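Local coordinates for protein 2-Cys Peroxiredoxin (Plasmodium vivax SaI-1, PDB 2I81) that probably reduces hydrogen peroxide and organic hydroperoxides through paired redox-active cysteines, as a typical 2-Cys peroxiredoxin of a malaria parasite, at residues Leu57-Leu62 with Lys130-Leu135. Numbering follows the deposited sequence.
Sequences LYFYPL and KDYNVL
With chi1 at -62° in Phe59 and -79° in Tyr132, each ring swings beside its own backbone N and anti to its carbonyl carbon, and the two side chains cross at about a right angle. They illustrate how the thioredoxin-like fold of peroxiredoxins covers part of one face of its central sheet: Leu57 and Phe59 of strand 54-59 meet the turn that ends helix 127-131. The turn is a Schellman motif, in which Asn133, with positive phi, is the C-prime residue and Val134 N returns to Ser129 O. It thereby brings Tyr132 and Val134, on either side of Asn133, down on the same strand.

Val134 places CG2 between its backbone N and carbonyl carbon, and that methyl sits almost exactly over the middle of the Phe59 ring, 3.9 Å from the centroid, a CH-pi contact. Leu57 CD2 lies against the opposite face nearer the rim, so the phenyl ring is held between two methyl groups. Tyr132 approaches differently: its CB stands 4.0 Å from Phe59 CZ, and the ring planes are inclined at 49°, with the centroids 5.8 Å apart.

No hydrogen bond links the segments; apolar and aromatic side chains make the contact, all four of them buried, and 171 Å² of surface is lost between the segments. Polar needs are met elsewhere, Tyr132 O accepting from Tyr22 OH while the Tyr22 and Tyr132 rings pack edge-to-face. Behind the contact, Tyr58 turns to the other side of the strand, against Ile72 and Leu75 of helix 67-77, while its OH makes a hydrogen bond with His118 NE2. Leu57 completes the layer by sending its two methyls to different rings: as CD2 serves Phe59, CD1 lies over one face of Tyr132, offset toward the rim and 4.0 Å from CZ.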
ATOM      1  N   LEU A  57     -22.592 -12.613 -31.008  1.00 21.05           N
ATOM      2  CA  LEU A  57     -21.183 -12.951 -30.931  1.00 21.34           C
ATOM      3  C   LEU A  57     -21.079 -14.374 -30.403  1.00 21.26           C
ATOM      4  O   LEU A  57     -21.523 -14.658 -29.286  1.00 21.78           O
ATOM      5  CB  LEU A  57     -20.452 -11.983 -29.995  1.00 22.61           C
ATOM      6  CG  LEU A  57     -19.017 -11.539 -30.305  1.00 23.08           C
ATOM      7  CD1 LEU A  57     -18.424 -10.787 -29.116  1.00 27.40           C
ATOM      8  CD2 LEU A  57     -18.105 -12.689 -30.726  1.00 29.69           C
ATOM      9  N   TYR A  58     -20.511 -15.272 -31.205  1.00 19.64           N
ATOM     10  CA  TYR A  58     -20.280 -16.637 -30.744  1.00 19.14           C
ATOM     11  C   TYR A  58     -18.803 -17.009 -30.744  1.00 19.76           C
ATOM     12  O   TYR A  58     -18.091 -16.782 -31.724  1.00 20.08           O
ATOM     13  CB  TYR A  58     -21.143 -17.659 -31.505  1.00 18.96           C
ATOM     14  CG  TYR A  58     -20.673 -18.050 -32.891  1.00 18.03           C
ATOM     15  CD1 TYR A  58     -21.121 -17.364 -34.019  1.00 19.68           C
ATOM     16  CD2 TYR A  58     -19.810 -19.131 -33.078  1.00 23.29           C
ATOM     17  CE1 TYR A  58     -20.702 -17.730 -35.295  1.00 21.87           C
ATOM     18  CE2 TYR A  58     -19.382 -19.502 -34.349  1.00 20.82           C
ATOM     19  CZ  TYR A  58     -19.834 -18.799 -35.452  1.00 23.47           C
ATOM     20  OH  TYR A  58     -19.417 -19.160 -36.712  1.00 20.47           O
ATOM     21  N   PHE A  59     -18.353 -17.561 -29.622  1.00 19.78           N
ATOM     22  CA  PHE A  59     -16.968 -17.978 -29.461  1.00 19.40           C
ATOM     23  C   PHE A  59     -16.848 -19.483 -29.669  1.00 20.00           C
ATOM     24  O   PHE A  59     -17.758 -20.241 -29.329  1.00 18.16           O
ATOM     25  CB  PHE A  59     -16.449 -17.613 -28.065  1.00 18.64           C
ATOM     26  CG  PHE A  59     -16.433 -16.136 -27.776  1.00 17.41           C
ATOM     27  CD1 PHE A  59     -17.543 -15.512 -27.210  1.00 14.84           C
ATOM     28  CD2 PHE A  59     -15.299 -15.372 -28.041  1.00 14.11           C
ATOM     29  CE1 PHE A  59     -17.532 -14.146 -26.931  1.00 11.73           C
ATOM     30  CE2 PHE A  59     -15.277 -14.005 -27.763  1.00 18.43           C
ATOM     31  CZ  PHE A  59     -16.396 -13.392 -27.207  1.00 11.65           C
ATOM     32  N   TYR A  60     -15.724 -19.905 -30.236  1.00 21.03           N
ATOM     33  CA  TYR A  60     -15.372 -21.317 -30.321  1.00 21.64           C
ATOM     34  C   TYR A  60     -13.870 -21.435 -30.077  1.00 22.14           C
ATOM     35  O   TYR A  60     -13.119 -20.530 -30.446  1.00 23.36           O
ATOM     36  CB  TYR A  60     -15.782 -21.914 -31.674  1.00 21.19           C
ATOM     37  CG  TYR A  60     -15.130 -21.273 -32.878  1.00 20.26           C
ATOM     38  CD1 TYR A  60     -15.653 -20.110 -33.445  1.00 16.39           C
ATOM     39  CD2 TYR A  60     -13.998 -21.838 -33.462  1.00 18.34           C
ATOM     40  CE1 TYR A  60     -15.058 -19.521 -34.554  1.00 17.19           C
ATOM     41  CE2 TYR A  60     -13.399 -21.260 -34.570  1.00 16.50           C
ATOM     42  CZ  TYR A  60     -13.931 -20.101 -35.112  1.00 20.35           C
ATOM     43  OH  TYR A  60     -13.338 -19.525 -36.210  1.00 25.08           O
ATOM     44  N   PRO A  61     -13.401 -22.518 -29.521  1.00 21.81           N
ATOM     45  CA  PRO A  61     -11.995 -22.620 -29.203  1.00 20.09           C
ATOM     46  C   PRO A  61     -10.997 -22.489 -30.346  1.00 20.52           C
ATOM     47  O   PRO A  61     -10.107 -21.719 -30.250  1.00 19.30           O
ATOM     48  CB  PRO A  61     -11.910 -23.957 -28.513  1.00 19.29           C
ATOM     49  CG  PRO A  61     -13.078 -24.609 -28.807  1.00 20.16           C
ATOM     50  CD  PRO A  61     -14.122 -23.658 -28.988  1.00 21.54           C
ATOM     51  N   LEU A  62     -11.139 -23.259 -31.397  1.00 20.00           N
ATOM     52  CA  LEU A  62     -10.062 -23.484 -32.316  1.00 20.00           C
ATOM     53  C   LEU A  62     -10.482 -23.820 -33.710  1.00 20.00           C
ATOM     54  O   LEU A  62     -11.339 -24.599 -33.919  1.00 24.19           O
ATOM     55  CB  LEU A  62      -9.116 -24.533 -31.788  1.00 20.00           C
ATOM     56  CG  LEU A  62      -8.118 -24.140 -30.722  1.00 20.00           C
ATOM     57  CD1 LEU A  62      -7.343 -25.238 -30.247  1.00 20.00           C
ATOM     58  CD2 LEU A  62      -7.261 -23.010 -31.019  1.00 20.00           C
ATOM     59  N   LYS A 130     -11.072 -12.451 -22.954  1.00 23.78           N
ATOM     60  CA  LYS A 130     -10.794 -11.966 -21.602  1.00 25.80           C
ATOM     61  C   LYS A 130     -11.880 -11.016 -21.107  1.00 26.50           C
ATOM     62  O   LYS A 130     -12.304 -11.104 -19.950  1.00 26.80           O
ATOM     63  CB  LYS A 130      -9.428 -11.273 -21.537  1.00 24.73           C
ATOM     64  CG  LYS A 130      -8.243 -12.220 -21.444  1.00 26.47           C
ATOM     65  CD  LYS A 130      -6.926 -11.460 -21.407  1.00 27.60           C
ATOM     66  CE  LYS A 130      -5.736 -12.408 -21.474  1.00 29.66           C
ATOM     67  NZ  LYS A 130      -4.440 -11.676 -21.436  1.00 35.11           N
ATOM     68  N   ASP A 131     -12.326 -10.113 -21.980  1.00 25.57           N
ATOM     69  CA  ASP A 131     -13.365  -9.146 -21.625  1.00 25.93           C
ATOM     70  C   ASP A 131     -14.734  -9.796 -21.412  1.00 25.57           C
ATOM     71  O   ASP A 131     -15.501  -9.357 -20.553  1.00 27.35           O
ATOM     72  CB  ASP A 131     -13.453  -8.017 -22.660  1.00 26.93           C
ATOM     73  CG  ASP A 131     -12.263  -7.064 -22.597  1.00 29.69           C
ATOM     74  OD1 ASP A 131     -11.623  -6.953 -21.527  1.00 33.29           O
ATOM     75  OD2 ASP A 131     -11.974  -6.415 -23.624  1.00 29.36           O
ATOM     76  N   TYR A 132     -15.033 -10.838 -22.187  1.00 24.89           N
ATOM     77  CA  TYR A 132     -16.312 -11.546 -22.070  1.00 23.81           C
ATOM     78  C   TYR A 132     -16.266 -12.709 -21.080  1.00 25.28           C
ATOM     79  O   TYR A 132     -17.224 -13.481 -20.968  1.00 25.00           O
ATOM     80  CB  TYR A 132     -16.805 -11.999 -23.448  1.00 21.99           C
ATOM     81  CG  TYR A 132     -17.438 -10.874 -24.226  1.00 22.36           C
ATOM     82  CD1 TYR A 132     -16.656  -9.964 -24.936  1.00 19.41           C
ATOM     83  CD2 TYR A 132     -18.821 -10.696 -24.229  1.00 19.13           C
ATOM     84  CE1 TYR A 132     -17.232  -8.917 -25.641  1.00 22.62           C
ATOM     85  CE2 TYR A 132     -19.408  -9.651 -24.931  1.00 21.52           C
ATOM     86  CZ  TYR A 132     -18.608  -8.767 -25.635  1.00 22.89           C
ATOM     87  OH  TYR A 132     -19.184  -7.730 -26.334  1.00 23.90           O
ATOM     88  N   ASN A 133     -15.152 -12.803 -20.354  1.00 23.91           N
ATOM     89  CA  ASN A 133     -14.913 -13.850 -19.358  1.00 26.46           C
ATOM     90  C   ASN A 133     -15.202 -15.256 -19.893  1.00 25.69           C
ATOM     91  O   ASN A 133     -15.926 -16.037 -19.269  1.00 25.61           O
ATOM     92  CB  ASN A 133     -15.695 -13.572 -18.062  1.00 27.26           C
ATOM     93  CG  ASN A 133     -15.413 -12.189 -17.488  1.00 35.45           C
ATOM     94  OD1 ASN A 133     -16.279 -11.314 -17.503  1.00 39.49           O
ATOM     95  ND2 ASN A 133     -14.199 -11.989 -16.984  1.00 35.10           N
ATOM     96  N   VAL A 134     -14.637 -15.563 -21.059  1.00 24.89           N
ATOM     97  CA  VAL A 134     -14.786 -16.890 -21.663  1.00 24.58           C
ATOM     98  C   VAL A 134     -13.449 -17.541 -22.037  1.00 24.25           C
ATOM     99  O   VAL A 134     -13.426 -18.617 -22.641  1.00 24.67           O
ATOM    100  CB  VAL A 134     -15.763 -16.889 -22.882  1.00 23.99           C
ATOM    101  CG1 VAL A 134     -17.193 -16.612 -22.427  1.00 22.54           C
ATOM    102  CG2 VAL A 134     -15.320 -15.888 -23.952  1.00 22.66           C
ATOM    103  N   LEU A 135     -12.344 -16.895 -21.665  1.00 23.53           N
ATOM    104  CA  LEU A 135     -11.014 -17.451 -21.903  1.00 25.67           C
ATOM    105  C   LEU A 135     -10.767 -18.618 -20.952  1.00 27.14           C
ATOM    106  O   LEU A 135     -10.875 -18.476 -19.731  1.00 28.04           O
ATOM    107  CB  LEU A 135      -9.922 -16.387 -21.728  1.00 23.65           C
ATOM    108  CG  LEU A 135      -8.740 -16.328 -22.711  1.00 28.76           C
ATOM    109  CD1 LEU A 135      -7.531 -15.702 -22.040  1.00 28.02           C
ATOM    110  CD2 LEU A 135      -8.362 -17.675 -23.320  1.00 25.21           C
TER